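Local coordinates for protein 4-alpha-glucanotransferase (Corynebacterium glutamicum, PDB 5B68) that is an amylomaltase, also called disproportionating enzyme, combining a TIM-barrel glucanotransferase region with an N-terminal beta-sandwich domain, at residues Ser307-Asn312 / Leu359-Asp364; Thr239-Asn244 / Leu447-Arg452; Arg4-Glu9 / Arg59-Phe64. All coordinates share one frame; numbering follows the deposited sequence.

Contact 1 (Ser307-Asn312 / Leu359-Asp364)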
loop_
_atom_site.group_PDB
_atom_site.type_symbol
_atom_site.label_atom_id
_atom_site.label_comp_id
_atom_site.label_asym_id
_atom_site.label_seq_id
_atom_site.Cartn_x
_atom_site.Cartn_y
_atom_site.Cartn_z
ATOM N N SER A 307 17.493 31.163 -7.751
ATOM C CA SER A 307 18.400 30.163 -8.271
ATOM C C SER A 307 18.584 29.004 -7.286
ATOM O O SER A 307 18.827 27.890 -7.730
ATOM C CB SER A 307 19.730 30.803 -8.633
ATOM O OG SER A 307 20.358 31.185 -7.436
ATOM N N GLU A 308 18.465 29.233 -5.971
ATOM C CA GLU A 308 18.572 28.116 -5.015
ATOM C C GLU A 308 17.358 27.190 -5.231
ATOM O O GLU A 308 17.516 25.983 -5.397
ATOM C CB GLU A 308 18.679 28.567 -3.560
ATOM C CG GLU A 308 18.884 27.379 -2.604
ATOM C CD GLU A 308 19.315 27.760 -1.190
ATOM O OE1 GLU A 308 19.992 26.940 -0.519
ATOM O OE2 GLU A 308 18.970 28.868 -0.736
ATOM N N ARG A 309 16.184 27.798 -5.328
ATOM C CA ARG A 309 14.922 27.075 -5.585
ATOM C C ARG A 309 14.941 26.331 -6.916
ATOM O O ARG A 309 14.550 25.160 -6.970
ATOM C CB ARG A 309 13.713 28.017 -5.561
ATOM C CG ARG A 309 13.420 28.599 -4.198
ATOM C CD ARG A 309 12.700 27.650 -3.309
ATOM N NE ARG A 309 11.332 27.426 -3.795
ATOM C CZ ARG A 309 10.595 26.398 -3.384
ATOM N NH1 ARG A 309 11.098 25.576 -2.471
ATOM N NH2 ARG A 309 9.383 26.190 -3.852
ATOM N N GLU A 310 15.399 26.996 -7.976
ATOM C CA GLU A 310 15.529 26.327 -9.287
ATOM C C GLU A 310 16.453 25.113 -9.212
ATOM O O GLU A 310 16.098 24.094 -9.754
ATOM C CB GLU A 310 16.035 27.262 -10.382
ATOM C CG GLU A 310 16.239 26.630 -11.748
ATOM C CD GLU A 310 14.988 26.262 -12.488
ATOM O OE1 GLU A 310 15.148 25.722 -13.601
ATOM O OE2 GLU A 310 13.838 26.459 -12.008
ATOM N N ALA A 311 17.592 25.225 -8.541
ATOM C CA ALA A 311 18.545 24.133 -8.449
ATOM C C ALA A 311 18.007 22.971 -7.623
ATOM O O ALA A 311 18.340 21.852 -7.864
ATOM C CB ALA A 311 19.875 24.600 -7.846
ATOM N N ASN A 312 17.196 23.276 -6.632
ATOM C CA ASN A 312 16.450 22.253 -5.915
ATOM C C ASN A 312 15.447 21.520 -6.798
ATOM O O ASN A 312 15.370 20.286 -6.763
ATOM C CB ASN A 312 15.720 22.884 -4.749
ATOM C CG ASN A 312 16.439 22.643 -3.497
ATOM O OD1 ASN A 312 17.310 23.424 -3.102
ATOM N ND2 ASN A 312 16.165 21.499 -2.900
ATOM N N LEU A 359 4.396 19.895 -9.847
ATOM C CA LEU A 359 3.472 19.463 -8.752
ATOM C C LEU A 359 4.062 18.342 -7.886
ATOM O O LEU A 359 3.926 18.380 -6.682
ATOM C CB LEU A 359 2.162 18.942 -9.290
ATOM C CG LEU A 359 1.300 20.004 -9.984
ATOM C CD1 LEU A 359 -0.050 19.455 -10.412
ATOM C CD2 LEU A 359 1.137 21.234 -9.111
ATOM N N GLN A 360 4.735 17.355 -8.508
ATOM C CA GLN A 360 5.424 16.329 -7.711
ATOM C C GLN A 360 6.517 16.878 -6.854
ATOM O O GLN A 360 6.705 16.393 -5.736
ATOM C CB GLN A 360 5.889 15.177 -8.623
ATOM C CG GLN A 360 4.752 14.450 -9.266
ATOM C CD GLN A 360 3.853 13.863 -8.230
ATOM O OE1 GLN A 360 4.314 13.119 -7.339
ATOM N NE2 GLN A 360 2.574 14.145 -8.329
ATOM N N TRP A 361 7.277 17.866 -7.331
ATOM C CA TRP A 361 8.351 18.481 -6.552
ATOM C C TRP A 361 7.742 19.197 -5.299
ATOM O O TRP A 361 8.265 19.066 -4.164
ATOM C CB TRP A 361 9.173 19.486 -7.435
ATOM C CG TRP A 361 10.153 20.263 -6.702
ATOM C CD1 TRP A 361 11.237 19.811 -5.978
ATOM C CD2 TRP A 361 10.206 21.692 -6.620
ATOM N NE1 TRP A 361 11.932 20.842 -5.447
ATOM C CE2 TRP A 361 11.354 22.019 -5.873
ATOM C CE3 TRP A 361 9.394 22.722 -7.129
ATOM C CZ2 TRP A 361 11.691 23.348 -5.568
ATOM C CZ3 TRP A 361 9.779 24.030 -6.889
ATOM C CH2 TRP A 361 10.872 24.323 -6.073
ATOM N N LEU A 362 6.594 19.843 -5.492
ATOM C CA LEU A 362 5.913 20.526 -4.410
ATOM C C LEU A 362 5.440 19.479 -3.396
ATOM O O LEU A 362 5.551 19.728 -2.158
ATOM C CB LEU A 362 4.686 21.291 -4.913
ATOM C CG LEU A 362 5.061 22.475 -5.876
ATOM C CD1 LEU A 362 3.740 23.048 -6.280
ATOM C CD2 LEU A 362 5.948 23.551 -5.321
ATOM N N CYS A 363 4.868 18.393 -3.896
ATOM C CA CYS A 363 4.383 17.317 -2.984
ATOM C C CYS A 363 5.596 16.801 -2.196
ATOM O O CYS A 363 5.532 16.580 -0.963
ATOM C CB CYS A 363 3.750 16.183 -3.750
ATOM S SG CYS A 363 2.157 16.513 -4.449
ATOM N N ASP A 364 6.727 16.594 -2.883
ATOM C CA ASP A 364 7.952 16.136 -2.219
ATOM C C ASP A 364 8.375 17.063 -1.090
ATOM O O ASP A 364 8.693 16.614 0.034
ATOM C CB ASP A 364 9.108 15.964 -3.236
ATOM C CG ASP A 364 10.411 15.488 -2.583
ATOM O OD1 ASP A 364 10.572 14.267 -2.456
ATOM O OD2 ASP A 364 11.231 16.263 -2.134
#

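Contact 2 (Thr239-Asn244 / Leu447-Arg452). With SO4 (sulfate ion), chain F.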
loop_
_atom_site.group_PDB
_atom_site.type_symbol
_atom_site.label_atom_id
_atom_site.label_comp_id
_atom_site.label_asym_id
_atom_site.label_seq_id
_atom_site.Cartn_x
_atom_site.Cartn_y
_atom_site.Cartn_z
ATOM N N THR A 239 -1.466 5.637 -9.733
ATOM C CA THR A 239 -0.067 5.207 -9.659
ATOM C C THR A 239 0.105 4.860 -8.183
ATOM O O THR A 239 -0.672 5.364 -7.337
ATOM C CB THR A 239 0.901 6.334 -10.091
ATOM O OG1 THR A 239 2.283 5.961 -9.936
ATOM C CG2 THR A 239 0.674 7.716 -9.339
ATOM N N ARG A 240 1.087 4.037 -7.850
ATOM C CA ARG A 240 1.497 3.875 -6.471
ATOM C C ARG A 240 2.836 4.587 -6.173
ATOM O O ARG A 240 3.413 4.495 -5.064
ATOM C CB ARG A 240 1.568 2.397 -6.109
ATOM C CG ARG A 240 0.191 1.800 -6.129
ATOM C CD ARG A 240 0.168 0.446 -5.532
ATOM N NE ARG A 240 1.018 -0.526 -6.235
ATOM C CZ ARG A 240 1.533 -1.603 -5.646
ATOM N NH1 ARG A 240 2.257 -2.471 -6.384
ATOM N NH2 ARG A 240 1.324 -1.838 -4.326
ATOM N N ARG A 241 3.366 5.299 -7.136
ATOM C CA ARG A 241 4.630 5.963 -6.938
ATOM C C ARG A 241 4.444 7.443 -6.610
ATOM O O ARG A 241 4.925 7.916 -5.629
ATOM C CB ARG A 241 5.466 5.859 -8.183
ATOM C CG ARG A 241 6.833 6.496 -8.069
ATOM C CD ARG A 241 7.799 6.222 -9.197
ATOM N NE ARG A 241 8.914 7.112 -9.104
ATOM C CZ ARG A 241 9.883 7.209 -10.020
ATOM N NH1 ARG A 241 10.778 8.165 -9.878
ATOM N NH2 ARG A 241 9.938 6.372 -11.091
ATOM N N PHE A 242 3.776 8.147 -7.500
ATOM C CA PHE A 242 3.615 9.571 -7.360
ATOM C C PHE A 242 2.484 9.978 -6.438
ATOM O O PHE A 242 1.674 9.173 -6.080
ATOM C CB PHE A 242 3.557 10.218 -8.727
ATOM C CG PHE A 242 4.763 9.915 -9.533
ATOM C CD1 PHE A 242 5.929 10.572 -9.287
ATOM C CD2 PHE A 242 4.745 8.909 -10.456
ATOM C CE1 PHE A 242 7.057 10.272 -9.997
ATOM C CE2 PHE A 242 5.867 8.598 -11.168
ATOM C CZ PHE A 242 7.022 9.285 -10.937
ATOM N N ILE A 243 2.486 11.243 -6.051
ATOM C CA ILE A 243 1.684 11.733 -4.918
ATOM C C ILE A 243 0.539 12.618 -5.390
ATOM O O ILE A 243 0.698 13.372 -6.365
ATOM C CB ILE A 243 2.567 12.560 -3.993
ATOM C CG1 ILE A 243 3.834 11.794 -3.550
ATOM C CG2 ILE A 243 1.806 13.113 -2.788
ATOM C CD1 ILE A 243 3.573 10.535 -2.790
ATOM N N ASN A 244 -0.595 12.561 -4.680
ATOM C CA ASN A 244 -1.811 13.294 -5.093
ATOM C C ASN A 244 -1.587 14.800 -4.788
ATOM O O ASN A 244 -1.487 15.197 -3.657
ATOM C CB ASN A 244 -3.031 12.775 -4.335
ATOM C CG ASN A 244 -4.319 13.230 -4.938
ATOM O OD1 ASN A 244 -4.347 14.261 -5.587
ATOM N ND2 ASN A 244 -5.385 12.466 -4.755
ATOM N N LEU A 447 8.373 2.025 -3.937
ATOM C CA LEU A 447 8.728 1.929 -2.551
ATOM C C LEU A 447 9.625 3.059 -2.084
ATOM O O LEU A 447 9.466 3.620 -0.951
ATOM C CB LEU A 447 9.373 0.567 -2.217
ATOM C CG LEU A 447 8.509 -0.667 -2.270
ATOM C CD1 LEU A 447 9.317 -1.973 -2.253
ATOM C CD2 LEU A 447 7.531 -0.618 -1.092
ATOM N N ARG A 448 10.660 3.347 -2.868
ATOM C CA ARG A 448 11.549 4.366 -2.455
ATOM C C ARG A 448 10.822 5.753 -2.293
ATOM O O ARG A 448 11.125 6.501 -1.391
ATOM C CB ARG A 448 12.681 4.498 -3.471
ATOM C CG ARG A 448 13.694 5.492 -3.073
ATOM C CD ARG A 448 14.990 5.244 -3.748
ATOM N NE ARG A 448 15.555 3.939 -3.442
ATOM C CZ ARG A 448 16.740 3.542 -3.868
ATOM N NH1 ARG A 448 17.476 4.363 -4.618
ATOM N NH2 ARG A 448 17.210 2.328 -3.575
ATOM N N THR A 449 9.886 6.063 -3.170
ATOM C CA THR A 449 9.108 7.296 -3.052
ATOM C C THR A 449 8.170 7.274 -1.809
ATOM O O THR A 449 8.157 8.230 -1.022
ATOM C CB THR A 449 8.357 7.581 -4.317
ATOM O OG1 THR A 449 9.323 7.773 -5.375
ATOM C CG2 THR A 449 7.518 8.832 -4.161
ATOM N N VAL A 450 7.511 6.158 -1.587
ATOM C CA VAL A 450 6.613 5.983 -0.441
ATOM C C VAL A 450 7.367 6.167 0.860
ATOM O O VAL A 450 6.886 6.828 1.773
ATOM C CB VAL A 450 5.790 4.655 -0.465
ATOM C CG1 VAL A 450 4.961 4.500 0.786
ATOM C CG2 VAL A 450 4.892 4.584 -1.656
ATOM N N LEU A 451 8.570 5.625 0.931
ATOM C CA LEU A 451 9.378 5.687 2.132
ATOM C C LEU A 451 10.249 6.926 2.295
ATOM O O LEU A 451 10.856 7.098 3.316
ATOM C CB LEU A 451 10.267 4.449 2.216
ATOM C CG LEU A 451 9.512 3.185 2.604
ATOM C CD1 LEU A 451 10.158 1.963 2.003
ATOM C CD2 LEU A 451 9.413 3.065 4.112
ATOM N N ARG A 452 10.302 7.780 1.291
ATOM C CA ARG A 452 11.290 8.851 1.306
ATOM C C ARG A 452 11.137 9.799 2.482
ATOM O O ARG A 452 12.105 10.215 3.068
ATOM C CB ARG A 452 11.271 9.648 0.007
ATOM C CG ARG A 452 12.519 10.482 -0.174
ATOM C CD ARG A 452 12.554 11.110 -1.537
ATOM N NE ARG A 452 12.976 10.182 -2.562
ATOM C CZ ARG A 452 14.217 9.742 -2.725
ATOM N NH1 ARG A 452 14.486 8.914 -3.705
ATOM N NH2 ARG A 452 15.184 10.127 -1.918
HETATM S S SO4 F . 18.096 8.468 -3.963
HETATM O O1 SO4 F . 18.974 9.057 -5.008
HETATM O O2 SO4 F . 18.843 7.496 -3.151
HETATM O O3 SO4 F . 16.947 7.813 -4.683
HETATM O O4 SO4 F . 17.741 9.530 -3.030
HETATM O O HOH W 1 8.637 9.451 -7.249
#

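Contact 3 (Arg4-Glu9 / Arg59-Phe64). With SO4 (sulfate ion), chain G.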
loop_
_atom_site.group_PDB
_atom_site.type_symbol
_atom_site.label_atom_id
_atom_site.label_comp_id
_atom_site.label_asym_id
_atom_site.label_seq_id
_atom_site.Cartn_x
_atom_site.Cartn_y
_atom_site.Cartn_z
ATOM N N ARG A 4 -6.022 -32.307 -19.533
ATOM C CA ARG A 4 -5.810 -31.523 -18.323
ATOM C C ARG A 4 -4.382 -31.739 -17.818
ATOM O O ARG A 4 -3.770 -30.795 -17.350
ATOM C CB ARG A 4 -6.850 -31.858 -17.260
ATOM C CG ARG A 4 -6.793 -30.991 -15.980
ATOM C CD ARG A 4 -6.764 -29.462 -16.173
ATOM N NE ARG A 4 -6.743 -28.830 -14.839
ATOM C CZ ARG A 4 -7.651 -27.995 -14.326
ATOM N NH1 ARG A 4 -7.467 -27.551 -13.081
ATOM N NH2 ARG A 4 -8.713 -27.541 -15.012
ATOM N N ARG A 5 -3.792 -32.899 -18.033
ATOM C CA ARG A 5 -2.440 -33.089 -17.539
ATOM C C ARG A 5 -1.436 -32.099 -18.142
ATOM O O ARG A 5 -0.573 -31.620 -17.458
ATOM C CB ARG A 5 -1.978 -34.545 -17.683
ATOM C CG ARG A 5 -1.569 -34.975 -19.067
ATOM C CD ARG A 5 -0.060 -35.110 -19.137
ATOM N NE ARG A 5 0.395 -36.384 -19.684
ATOM C CZ ARG A 5 1.647 -36.831 -19.594
ATOM N NH1 ARG A 5 1.979 -37.997 -20.116
ATOM N NH2 ARG A 5 2.566 -36.119 -18.977
ATOM N N PHE A 6 -1.566 -31.800 -19.417
ATOM C CA PHE A 6 -0.675 -30.871 -20.101
ATOM C C PHE A 6 -1.017 -29.444 -19.655
ATOM O O PHE A 6 -0.133 -28.634 -19.472
ATOM C CB PHE A 6 -0.786 -31.033 -21.643
ATOM C CG PHE A 6 -0.350 -32.402 -22.138
ATOM C CD1 PHE A 6 0.975 -32.812 -22.009
ATOM C CD2 PHE A 6 -1.278 -33.301 -22.684
ATOM C CE1 PHE A 6 1.394 -34.085 -22.429
ATOM C CE2 PHE A 6 -0.867 -34.571 -23.102
ATOM C CZ PHE A 6 0.465 -34.955 -22.999
ATOM N N LEU A 7 -2.295 -29.110 -19.492
ATOM C CA LEU A 7 -2.655 -27.808 -18.994
ATOM C C LEU A 7 -2.128 -27.554 -17.571
ATOM O O LEU A 7 -1.616 -26.474 -17.274
ATOM C CB LEU A 7 -4.174 -27.590 -18.982
ATOM C CG LEU A 7 -4.845 -26.519 -19.800
ATOM C CD1 LEU A 7 -6.256 -26.293 -19.232
ATOM C CD2 LEU A 7 -4.052 -25.227 -19.828
ATOM N N ASN A 8 -2.249 -28.530 -16.699
ATOM C CA ASN A 8 -1.633 -28.460 -15.351
ATOM C C ASN A 8 -0.121 -28.288 -15.410
ATOM O O ASN A 8 0.461 -27.485 -14.650
ATOM C CB ASN A 8 -1.928 -29.725 -14.519
ATOM C CG ASN A 8 -3.361 -29.791 -14.062
ATOM O OD1 ASN A 8 -4.076 -28.818 -14.112
ATOM N ND2 ASN A 8 -3.800 -30.987 -13.680
ATOM N N GLU A 9 0.519 -28.985 -16.338
ATOM C CA GLU A 9 1.945 -28.869 -16.469
ATOM C C GLU A 9 2.298 -27.441 -16.841
ATOM O O GLU A 9 3.233 -26.866 -16.255
ATOM C CB GLU A 9 2.505 -29.836 -17.511
ATOM C CG GLU A 9 4.026 -29.966 -17.485
ATOM C CD GLU A 9 4.573 -30.996 -18.488
ATOM O OE1 GLU A 9 5.790 -31.037 -18.656
ATOM O OE2 GLU A 9 3.807 -31.753 -19.099
ATOM N N ARG A 59 3.368 -27.709 -27.085
ATOM C CA ARG A 59 4.330 -26.840 -27.715
ATOM C C ARG A 59 4.661 -25.639 -26.794
ATOM O O ARG A 59 5.798 -25.165 -26.809
ATOM C CB ARG A 59 3.825 -26.387 -29.060
ATOM C CG ARG A 59 4.676 -25.349 -29.767
ATOM C CD ARG A 59 4.074 -24.892 -31.108
ATOM N NE ARG A 59 4.895 -23.805 -31.661
ATOM C CZ ARG A 59 4.680 -22.506 -31.484
ATOM N NH1 ARG A 59 3.636 -22.072 -30.797
ATOM N NH2 ARG A 59 5.527 -21.623 -32.016
ATOM N N GLN A 60 3.682 -25.134 -26.056
ATOM C CA GLN A 60 3.998 -24.068 -25.066
ATOM C C GLN A 60 4.879 -24.589 -23.922
ATOM O O GLN A 60 5.706 -23.849 -23.430
ATOM C CB GLN A 60 2.757 -23.375 -24.576
ATOM C CG GLN A 60 2.101 -22.488 -25.623
ATOM C CD GLN A 60 3.016 -21.415 -26.153
ATOM O OE1 GLN A 60 3.711 -20.736 -25.394
ATOM N NE2 GLN A 60 3.095 -21.290 -27.475
ATOM N N ILE A 61 4.684 -25.845 -23.497
ATOM C CA ILE A 61 5.602 -26.436 -22.515
ATOM C C ILE A 61 7.038 -26.434 -23.049
ATOM O O ILE A 61 7.961 -25.964 -22.399
ATOM C CB ILE A 61 5.120 -27.805 -22.093
ATOM C CG1 ILE A 61 3.796 -27.628 -21.332
ATOM C CG2 ILE A 61 6.128 -28.541 -21.236
ATOM C CD1 ILE A 61 2.977 -28.880 -21.164
ATOM N N ALA A 62 7.242 -27.015 -24.229
ATOM C CA ALA A 62 8.557 -27.091 -24.809
ATOM C C ALA A 62 9.183 -25.716 -25.032
ATOM O O ALA A 62 10.368 -25.559 -24.762
ATOM C CB ALA A 62 8.551 -27.909 -26.128
ATOM N N LEU A 63 8.391 -24.735 -25.489
ATOM C CA LEU A 63 8.887 -23.383 -25.677
ATOM C C LEU A 63 9.324 -22.743 -24.339
ATOM O O LEU A 63 10.335 -22.035 -24.316
ATOM C CB LEU A 63 7.920 -22.451 -26.396
ATOM C CG LEU A 63 7.901 -22.694 -27.925
ATOM C CD1 LEU A 63 6.612 -22.131 -28.517
ATOM C CD2 LEU A 63 9.118 -22.093 -28.662
ATOM N N PHE A 64 8.595 -23.044 -23.261
ATOM C CA PHE A 64 9.008 -22.526 -21.938
ATOM C C PHE A 64 10.418 -23.072 -21.590
ATOM O O PHE A 64 11.306 -22.299 -21.236
ATOM C CB PHE A 64 8.017 -22.934 -20.856
ATOM C CG PHE A 64 8.375 -22.411 -19.511
ATOM C CD1 PHE A 64 7.997 -21.126 -19.163
ATOM C CD2 PHE A 64 9.244 -23.141 -18.646
ATOM C CE1 PHE A 64 8.333 -20.616 -17.915
ATOM C CE2 PHE A 64 9.594 -22.611 -17.404
ATOM C CZ PHE A 64 9.176 -21.344 -17.085
HETATM S S SO4 G . 4.870 -18.290 -29.384
HETATM O O1 SO4 G . 5.179 -18.118 -27.947
HETATM O O2 SO4 G . 6.148 -18.527 -30.128
HETATM O O3 SO4 G . 4.019 -19.474 -29.602
HETATM O O4 SO4 G . 4.222 -16.977 -29.742
#

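Contact 1 (Ser307-Asn312 / Leu359-Asp364)
Two long helices, 307-338 and 349-376, face each other where Arg309 and Asn312 of the first meet the indole of Trp361 on the second. CG of Trp361 stands anti to its backbone N (chi1 173°), which sends the six-membered ring across to the neighbouring helix. There CH2 lies 3.3 Å from NH2 of Arg309 and 3.4 Å from its CZ. CH2 sits above one face of the guanidinium, displaced toward the rim, and the two planes are turned 36° apart; this is an oblique overlap and not a flat stack. The helices belong to a helix-rich excursion between barrel strands 215-218 and 382-387, and no strand lies between the two segments. The bends of the Arg309 chain at chi2 and chi3 bring its guanidinium up to the CH2 corner of the ring, while NE and NH1 form salt bridges with Glu255 and Glu365, respectively, fixing the plane that Trp361 meets. The indole also meets backbone atoms: CZ2 of Trp361 is 3.7 Å from the carbonyl O of Arg309, and NE1 of Trp361 is 3.7 Å from the carbonyl O of Asn312, with no hydrogen bond across the segments. Phe313, Phe316 and Trp358 add further rings around the indole.

Contact 2 (Thr239-Asn244 / Leu447-Arg452)
Thr449 turns its methyl CG2 anti to the backbone N and keeps OG1 beside that N (chi1 -62°), which presents both branches to Arg241. Arg241 in turn has CG anti to its own N (chi1 -178°) and runs extended to NE, crossing the threonine side chain at about a right angle. The two branches do different work. CG2 of Thr449 presses on the carbonyl O of Arg241 at 3.1 Å, a tight approach for a methyl. OG1 reaches the arginine through a water, 2.6 Å from Thr449 OG1; the same water accepts a hydrogen bond from Arg241 NE at 3.0 Å and lies in the guanidinium plane. The arginine is fixed further by a salt bridge from NH1 to Glu320 and by Phe242, whose CZ lies over one guanidinium face while its ring face carries Arg241 CG above the centre. The next residue of the helix, Val450, packs CG2 3.7 Å from Arg240 O. Farther from Arg241, Arg452 holds a sulfate with two nitrogens, NH1 to O3 and NH2 to O4, both at 2.9 Å, and Arg448 NH1 adds a weak bond to O3. Thr239 OG1, bonded to Asp397, also shapes the loop by accepting from Arg241 N (3.1 Å, 164° at the hydrogen). The bond from Arg241 N to Thr239 OG1 makes this an ST turn, here in the long connection after TIM-barrel strand 215-218, resting on helix 441-452, which leads into barrel strand 456-459.

Contact 3 (Arg4-Glu9 / Arg59-Phe64)
Ile61 carries this contact, pointing from helix 54-69 at Phe6 and Glu9 of helix 5-13. Its CB is aimed toward the opposing helix and splits into two branches. The shorter, CG2, ends against the carboxylate of Glu9, 3.6 Å from OE1. The longer runs through CG1, which stands beside the backbone N (chi1 -66°), and continues nearly straight (chi2 164°) to CD1, the atom that goes deepest. CD1 has the carbonyl O of Phe6 at 3.5 Å, OE2 of Glu9 at 3.6 Å and CB of Glu9 at 3.8 Å. It also comes to the edge of the Phe6 ring, near the ring plane, with Phe6 CB 4.4 Å away. Glu9 is extended, with CG anti to its N (chi1 -168°), and its chain crosses Ile61 at about a right angle, so that methylene and carboxylate both lie across the isoleucine. Leu10 also touches Ile61, and Phe6 packs on Ile57 of the same helix 54-69. Other polar groups of the two segments bond away from Ile61. Just before the first helix, Arg4 NE bonds Asn8 OD1 at 2.8 Å, and Arg4 also pairs with Asp32. On the second, one sulfate oxygen, O3, accepts from both Arg59 NH1 and Gln60 NE2, each at 2.9 Å, with Arg67 and Asn45 completing the site. Methyls offer the carboxylate oxygens no hydrogen bond, and none joins the two segments, so the association rests on van der Waals contact of Ile61 with a backbone carbonyl and the Glu9 chain and carboxylate, the ring edge only bordering CD1.

Contact 3 comes first along the chain and closes before the others open; it joins two helices of the N-terminal region. Its centre is about 53 Å from that of contact 1 and about 39 Å from that of contact 2, and it touches neither. Contacts 1 and 2 both lie in the glucanotransferase region, their centres about 17 Å apart, with contact 1 nested inside the chain loop that contact 2 closes. They touch directly: Gln360 NE2 is 2.8 Å from Ile243 O, a probable hydrogen bond, and Cys363 packs on Ile243. Helix 349-376 thus takes part in both, meeting helix 307-338 and the loop 239-244, while the N-terminal helix pair packs apart, nearest atoms about 22 Å from contact 2.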